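GCN5-related N-acetyltransferase (Ralstonia eutropha JMP134, PDB 2Q0Y) probably acts as an acyltransferase of the GNAT family, moving an acyl group, most likely acetyl from acetyl-CoA, to a substrate that is not identified. Local coordinates at residues A[56-61]-A[105-110]. Sequence-based numbering, arbitrary orientation. Where two conformers were deposited one is given.
Sequences WVMEEG and GQALMN. With ZN (zinc ion), chain B; EDO (1,2-ethanediol), chain F.
A107 and L108 of helix 105-110 pack on M58 and W56 of strand 56-60. The side-chain contacts are all between apolar groups, and the helix runs roughly antiparallel to the strand. The axes of the two short segments make an angle of 148° and come within 9.4 Å of each other.

G105 lies near the start of the helix. G105 N donates a hydrogen bond of 2.6 Å to O1 of a 1,2-ethanediol, probably from the crystallisation liquor. A107 follows with its CB, 3.9 Å from CE of selenomethionine M58. The M58 chain starts with CG anti to the backbone N (chi1 -169°). It then bends at both chi2 and chi3, which brings the terminal methyl to the helix. The M58 side chain also touches I104, one residue before G105.

The fold is that of a GNAT acetyltransferase. G105 is the last glycine of the R-x-x-G-x-G sequence, whose backbone amides bind the CoA pyrophosphate in relatives. The helix that starts here, 104-118, packs on the central sheet.

L108 makes the broadest contact and is buried. Its CD2 approaches the strand between two residues. L108 CD2 is 4.0 Å from W56 CB and 4.3 Å from M58 CE. L108 CD2 also lies 4.1 Å from W56 O, a van der Waals approach. L108 reaches A66 on the next strand, 63-74, as well. Further along the helix, the W56 side chain touches R111 and E115. At the other end of the strand, E60 binds zinc together with H99.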
loop_
_atom_site.group_PDB
_atom_site.type_symbol
_atom_site.label_atom_id
_atom_site.label_comp_id
_atom_site.label_asym_id
_atom_site.label_seq_id
_atom_site.Cartn_x
_atom_site.Cartn_y
_atom_site.Cartn_z
ATOM N N TRP A 56 -18.799 3.147 -6.451
ATOM C CA TRP A 56 -20.233 3.287 -6.341
ATOM C C TRP A 56 -20.560 4.714 -5.954
ATOM O O TRP A 56 -19.776 5.371 -5.250
ATOM C CB TRP A 56 -20.768 2.327 -5.273
ATOM C CG TRP A 56 -20.361 0.889 -5.446
ATOM C CD1 TRP A 56 -19.308 0.244 -4.845
ATOM C CD2 TRP A 56 -21.008 -0.084 -6.267
ATOM N NE1 TRP A 56 -19.262 -1.077 -5.253
ATOM C CE2 TRP A 56 -20.292 -1.297 -6.131
ATOM C CE3 TRP A 56 -22.112 -0.042 -7.118
ATOM C CZ2 TRP A 56 -20.665 -2.463 -6.807
ATOM C CZ3 TRP A 56 -22.494 -1.206 -7.780
ATOM C CH2 TRP A 56 -21.768 -2.392 -7.629
ATOM N N VAL A 57 -21.719 5.180 -6.395
ATOM C CA VAL A 57 -22.214 6.521 -6.090
ATOM C C VAL A 57 -23.584 6.406 -5.400
ATOM O O VAL A 57 -24.441 5.653 -5.849
ATOM C CB VAL A 57 -22.330 7.353 -7.385
ATOM C CG1 VAL A 57 -22.893 8.724 -7.118
ATOM C CG2 VAL A 57 -20.949 7.454 -8.079
HETATM N N MSE A 58 -23.784 7.124 -4.292
HETATM C CA MSE A 58 -25.105 7.226 -3.665
HETATM C C MSE A 58 -25.790 8.514 -4.117
HETATM O O MSE A 58 -25.216 9.606 -4.027
HETATM C CB MSE A 58 -25.005 7.222 -2.139
HETATM C CG MSE A 58 -26.325 7.058 -1.425
HETATM SE SE MSE A 58 -26.947 5.202 -1.573
HETATM C CE MSE A 58 -25.673 4.370 -0.421
ATOM N N GLU A 59 -27.020 8.377 -4.590
ATOM C CA GLU A 59 -27.788 9.493 -5.122
ATOM C C GLU A 59 -29.133 9.653 -4.427
ATOM O O GLU A 59 -29.746 8.674 -4.024
ATOM C CB GLU A 59 -28.072 9.294 -6.610
ATOM C CG GLU A 59 -26.866 9.070 -7.446
ATOM C CD GLU A 59 -27.201 9.079 -8.906
ATOM O OE1 GLU A 59 -28.239 8.499 -9.282
ATOM O OE2 GLU A 59 -26.424 9.678 -9.665
ATOM N N GLU A 60 -29.537 10.910 -4.274
ATOM C CA GLU A 60 -30.847 11.275 -3.759
ATOM C C GLU A 60 -31.619 11.846 -4.933
ATOM O O GLU A 60 -31.256 12.884 -5.475
ATOM C CB GLU A 60 -30.739 12.325 -2.637
ATOM C CG GLU A 60 -32.076 12.939 -2.229
ATOM C CD GLU A 60 -31.982 13.884 -1.043
ATOM O OE1 GLU A 60 -30.861 14.138 -0.577
ATOM O OE2 GLU A 60 -33.045 14.372 -0.578
ATOM N N GLY A 61 -32.672 11.160 -5.348
ATOM C CA GLY A 61 -33.432 11.608 -6.499
ATOM C C GLY A 61 -32.545 11.925 -7.684
ATOM O O GLY A 61 -32.742 12.941 -8.343
ATOM N N GLY A 105 -22.058 6.084 4.540
ATOM C CA GLY A 105 -20.682 5.634 4.515
ATOM C C GLY A 105 -20.576 4.130 4.743
ATOM O O GLY A 105 -19.854 3.429 4.042
ATOM N N GLN A 106 -21.304 3.631 5.722
ATOM C CA GLN A 106 -21.316 2.188 5.983
ATOM C C GLN A 106 -21.909 1.404 4.811
ATOM O O GLN A 106 -21.394 0.349 4.434
ATOM C CB GLN A 106 -22.057 1.898 7.277
ATOM C CG GLN A 106 -22.127 0.413 7.594
ATOM C CD GLN A 106 -22.558 0.119 9.012
ATOM O OE1 GLN A 106 -23.011 1.003 9.734
ATOM N NE2 GLN A 106 -22.415 -1.139 9.419
ATOM N N ALA A 107 -22.959 1.946 4.195
ATOM C CA ALA A 107 -23.578 1.320 3.020
ATOM C C ALA A 107 -22.608 1.220 1.839
ATOM O O ALA A 107 -22.504 0.172 1.196
ATOM C CB ALA A 107 -24.808 2.068 2.620
ATOM N N LEU A 108 -21.885 2.297 1.563
ATOM C CA LEU A 108 -20.871 2.287 0.510
ATOM C C LEU A 108 -19.718 1.346 0.845
ATOM O O LEU A 108 -19.236 0.622 -0.025
ATOM C CB LEU A 108 -20.345 3.697 0.239
ATOM C CG LEU A 108 -21.332 4.629 -0.472
ATOM C CD1 LEU A 108 -20.801 6.047 -0.561
ATOM C CD2 LEU A 108 -21.660 4.115 -1.855
HETATM N N MSE A 109 -19.282 1.336 2.102
HETATM C CA MSE A 109 -18.262 0.371 2.497
HETATM C C MSE A 109 -18.748 -1.060 2.291
HETATM O O MSE A 109 -17.993 -1.913 1.828
HETATM C CB MSE A 109 -17.844 0.576 3.941
HETATM C CG MSE A 109 -16.973 1.797 4.186
HETATM SE SE MSE A 109 -15.182 1.606 3.502
HETATM C CE MSE A 109 -14.542 0.141 4.636
ATOM N N ASN A 110 -19.998 -1.329 2.637
ATOM C CA ASN A 110 -20.560 -2.660 2.437
ATOM C C ASN A 110 -20.557 -3.048 0.972
ATOM O O ASN A 110 -20.227 -4.199 0.633
ATOM C CB ASN A 110 -21.996 -2.741 2.977
ATOM C CG ASN A 110 -22.057 -2.870 4.482
ATOM O OD1 ASN A 110 -21.134 -3.352 5.119
ATOM N ND2 ASN A 110 -23.185 -2.469 5.055
HETATM ZN ZN ZN B . -31.223 14.894 1.386
HETATM C C1 EDO F . -22.254 8.470 6.579
HETATM O O1 EDO F . -22.867 7.208 6.736
HETATM C C2 EDO F . -20.842 8.432 7.102
HETATM O O2 EDO F . -20.248 9.711 6.884
#